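Local atomic coordinates of shikimate 5-dehydrogenase AroE (5-dehydroshikimate reductase) (Mycobacterium tuberculosis, PDB entry 4P4G), a protein that probably catalyses the NADP-dependent reduction of 3-dehydroshikimate to shikimate in chorismate biosynthesis, and binds shikimate. Residues A[204-210]-A[222-226]. Numbering follows the deposited sequence.
Sequences LAAIPVL and LAAAV
Residues 204-210 leave a helix end through a type I turn (L204-I207, closed by I207 N to L204 O at 3.1 Å) and enter a strand at V209, curving along one side of residues 222-226, a turn of helix 221-229. The segments meet by van der Waals packing, mainly of aliphatic side chains, without hydrogen bonds between them. L222 (chi1 t, chi2 p) reaches both leucines of 204-210: its CD1 lies 3.7 Å from L204 CB and its CD2 3.8 Å from L210 CD1. A223 CA packs 3.6 Å from L210 CD2, L210 being t, p. V209-L210 begin the first strand, and 222-226 lie in the helix, of the beta-alpha-beta unit 209-212, 221-229, 232-234 at one edge of the parallel, Rossmann-type sheet. A225 points toward the turn, its CB 3.9 Å and its O 3.7 Å from A205 CB. V226 (chi1 t) is the most extensively covered residue, its CA 4.2 Å from A205 CA; its CG2 meets I207 CG2 at 3.9 Å and L210 CD2 at 4.0 Å.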
ATOM      1  N   LEU A 204       8.132  16.261  11.196  1.00 14.49           N
ATOM      2  CA  LEU A 204       6.942  15.860  10.448  1.00 14.57           C
ATOM      3  C   LEU A 204       5.628  16.106  11.206  1.00 16.00           C
ATOM      4  O   LEU A 204       4.562  16.133  10.592  1.00 15.82           O
ATOM      5  CB  LEU A 204       7.050  14.386  10.053  1.00 13.32           C
ATOM      6  CG  LEU A 204       8.218  13.952   9.162  1.00 14.01           C
ATOM      7  CD1 LEU A 204       8.315  12.427   9.197  1.00 13.62           C
ATOM      8  CD2 LEU A 204       8.035  14.455   7.745  1.00 17.62           C
ATOM      9  N   ALA A 205       5.709  16.307  12.522  1.00 14.93           N
ATOM     10  CA  ALA A 205       4.513  16.338  13.381  1.00 16.59           C
ATOM     11  C   ALA A 205       3.511  17.413  12.989  1.00 18.96           C
ATOM     12  O   ALA A 205       2.324  17.311  13.302  1.00 19.05           O
ATOM     13  CB  ALA A 205       4.908  16.503  14.839  1.00 18.91           C
ATOM     14  N   ALA A 206       4.000  18.451  12.313  1.00 18.23           N
ATOM     15  CA  ALA A 206       3.180  19.600  11.947  1.00 18.25           C
ATOM     16  C   ALA A 206       2.255  19.374  10.750  1.00 17.23           C
ATOM     17  O   ALA A 206       1.505  20.274  10.377  1.00 19.86           O
ATOM     18  CB  ALA A 206       4.066  20.813  11.704  1.00 21.21           C
ATOM     19  N   ILE A 207       2.301  18.188  10.152  1.00 15.94           N
ATOM     20  CA  ILE A 207       1.467  17.915   8.975  1.00 14.09           C
ATOM     21  C   ILE A 207       0.001  17.808   9.398  1.00 14.27           C
ATOM     22  O   ILE A 207      -0.310  17.193  10.426  1.00 13.17           O
ATOM     23  CB  ILE A 207       1.921  16.636   8.238  1.00 13.57           C
ATOM     24  CG1 ILE A 207       1.358  16.581   6.816  1.00 15.70           C
ATOM     25  CG2 ILE A 207       1.539  15.376   9.000  1.00 14.52           C
ATOM     26  CD1 ILE A 207       2.162  17.396   5.832  1.00 17.93           C
ATOM     27  N   PRO A 208      -0.907  18.413   8.615  1.00 12.97           N
ATOM     28  CA  PRO A 208      -2.330  18.406   8.984  1.00 12.82           C
ATOM     29  C   PRO A 208      -2.991  17.025   8.927  1.00 11.91           C
ATOM     30  O   PRO A 208      -3.917  16.754   9.705  1.00 12.64           O
ATOM     31  CB  PRO A 208      -2.961  19.330   7.932  1.00 15.42           C
ATOM     32  CG  PRO A 208      -1.833  20.228   7.491  1.00 15.62           C
ATOM     33  CD  PRO A 208      -0.626  19.347   7.508  1.00 12.54           C
ATOM     34  N   VAL A 209      -2.553  16.178   7.996  1.00 12.55           N
ATOM     35  CA  VAL A 209      -3.123  14.840   7.820  1.00 12.47           C
ATOM     36  C   VAL A 209      -1.996  13.851   7.561  1.00 10.99           C
ATOM     37  O   VAL A 209      -1.111  14.115   6.733  1.00 11.52           O
ATOM     38  CB  VAL A 209      -4.086  14.776   6.613  1.00 13.23           C
ATOM     39  CG1 VAL A 209      -4.708  13.379   6.478  1.00 14.21           C
ATOM     40  CG2 VAL A 209      -5.175  15.819   6.712  1.00 16.43           C
ATOM     41  N   LEU A 210      -2.029  12.720   8.264  1.00  7.52           N
ATOM     42  CA  LEU A 210      -1.048  11.653   8.091  1.00  7.25           C
ATOM     43  C   LEU A 210      -1.748  10.362   7.731  1.00  8.49           C
ATOM     44  O   LEU A 210      -2.657   9.917   8.449  1.00  9.17           O
ATOM     45  CB  LEU A 210      -0.282  11.408   9.395  1.00  7.74           C
ATOM     46  CG  LEU A 210       0.435  10.049   9.507  1.00  8.58           C
ATOM     47  CD1 LEU A 210       1.630   9.961   8.547  1.00  9.71           C
ATOM     48  CD2 LEU A 210       0.880   9.771  10.950  1.00  9.20           C
ATOM     49  N   LEU A 222       5.678   8.276  14.703  1.00  8.31           N
ATOM     50  CA  LEU A 222       5.204   9.327  13.809  1.00 10.07           C
ATOM     51  C   LEU A 222       3.734   9.650  14.045  1.00  9.38           C
ATOM     52  O   LEU A 222       3.354  10.812  14.133  1.00 10.66           O
ATOM     53  CB  LEU A 222       5.411   8.913  12.355  1.00 10.88           C
ATOM     54  CG  LEU A 222       4.964   9.971  11.345  1.00 12.70           C
ATOM     55  CD1 LEU A 222       5.683  11.289  11.616  1.00 15.93           C
ATOM     56  CD2 LEU A 222       5.195   9.497   9.916  1.00 12.23           C
ATOM     57  N   ALA A 223       2.906   8.613  14.144  1.00  9.69           N
ATOM     58  CA  ALA A 223       1.478   8.794  14.410  1.00 11.15           C
ATOM     59  C   ALA A 223       1.232   9.462  15.763  1.00 10.75           C
ATOM     60  O   ALA A 223       0.358  10.314  15.886  1.00 13.19           O
ATOM     61  CB  ALA A 223       0.748   7.463  14.318  1.00 11.12           C
ATOM     62  N   ALA A 224       2.002   9.082  16.783  1.00  9.12           N
ATOM     63  CA  ALA A 224       1.857   9.713  18.096  1.00 11.33           C
ATOM     64  C   ALA A 224       2.194  11.197  18.044  1.00 12.78           C
ATOM     65  O   ALA A 224       1.560  12.007  18.718  1.00 12.98           O
ATOM     66  CB  ALA A 224       2.721   9.007  19.133  1.00 14.61           C
ATOM     67  N   ALA A 225       3.213  11.538  17.260  1.00 10.90           N
ATOM     68  CA  ALA A 225       3.667  12.920  17.126  1.00 11.36           C
ATOM     69  C   ALA A 225       2.636  13.802  16.424  1.00 11.57           C
ATOM     70  O   ALA A 225       2.300  14.889  16.901  1.00 12.71           O
ATOM     71  CB  ALA A 225       5.002  12.952  16.378  1.00 12.12           C
ATOM     72  N   VAL A 226       2.160  13.341  15.272  1.00  9.78           N
ATOM     73  CA  VAL A 226       1.125  14.057  14.522  1.00  9.96           C
ATOM     74  C   VAL A 226      -0.146  14.201  15.355  1.00 10.62           C
ATOM     75  O   VAL A 226      -0.719  15.287  15.443  1.00 11.89           O
ATOM     76  CB  VAL A 226       0.807  13.333  13.188  1.00 11.53           C
ATOM     77  CG1 VAL A 226      -0.387  13.965  12.497  1.00 11.33           C
ATOM     78  CG2 VAL A 226       2.018  13.365  12.270  1.00 10.92           C
TER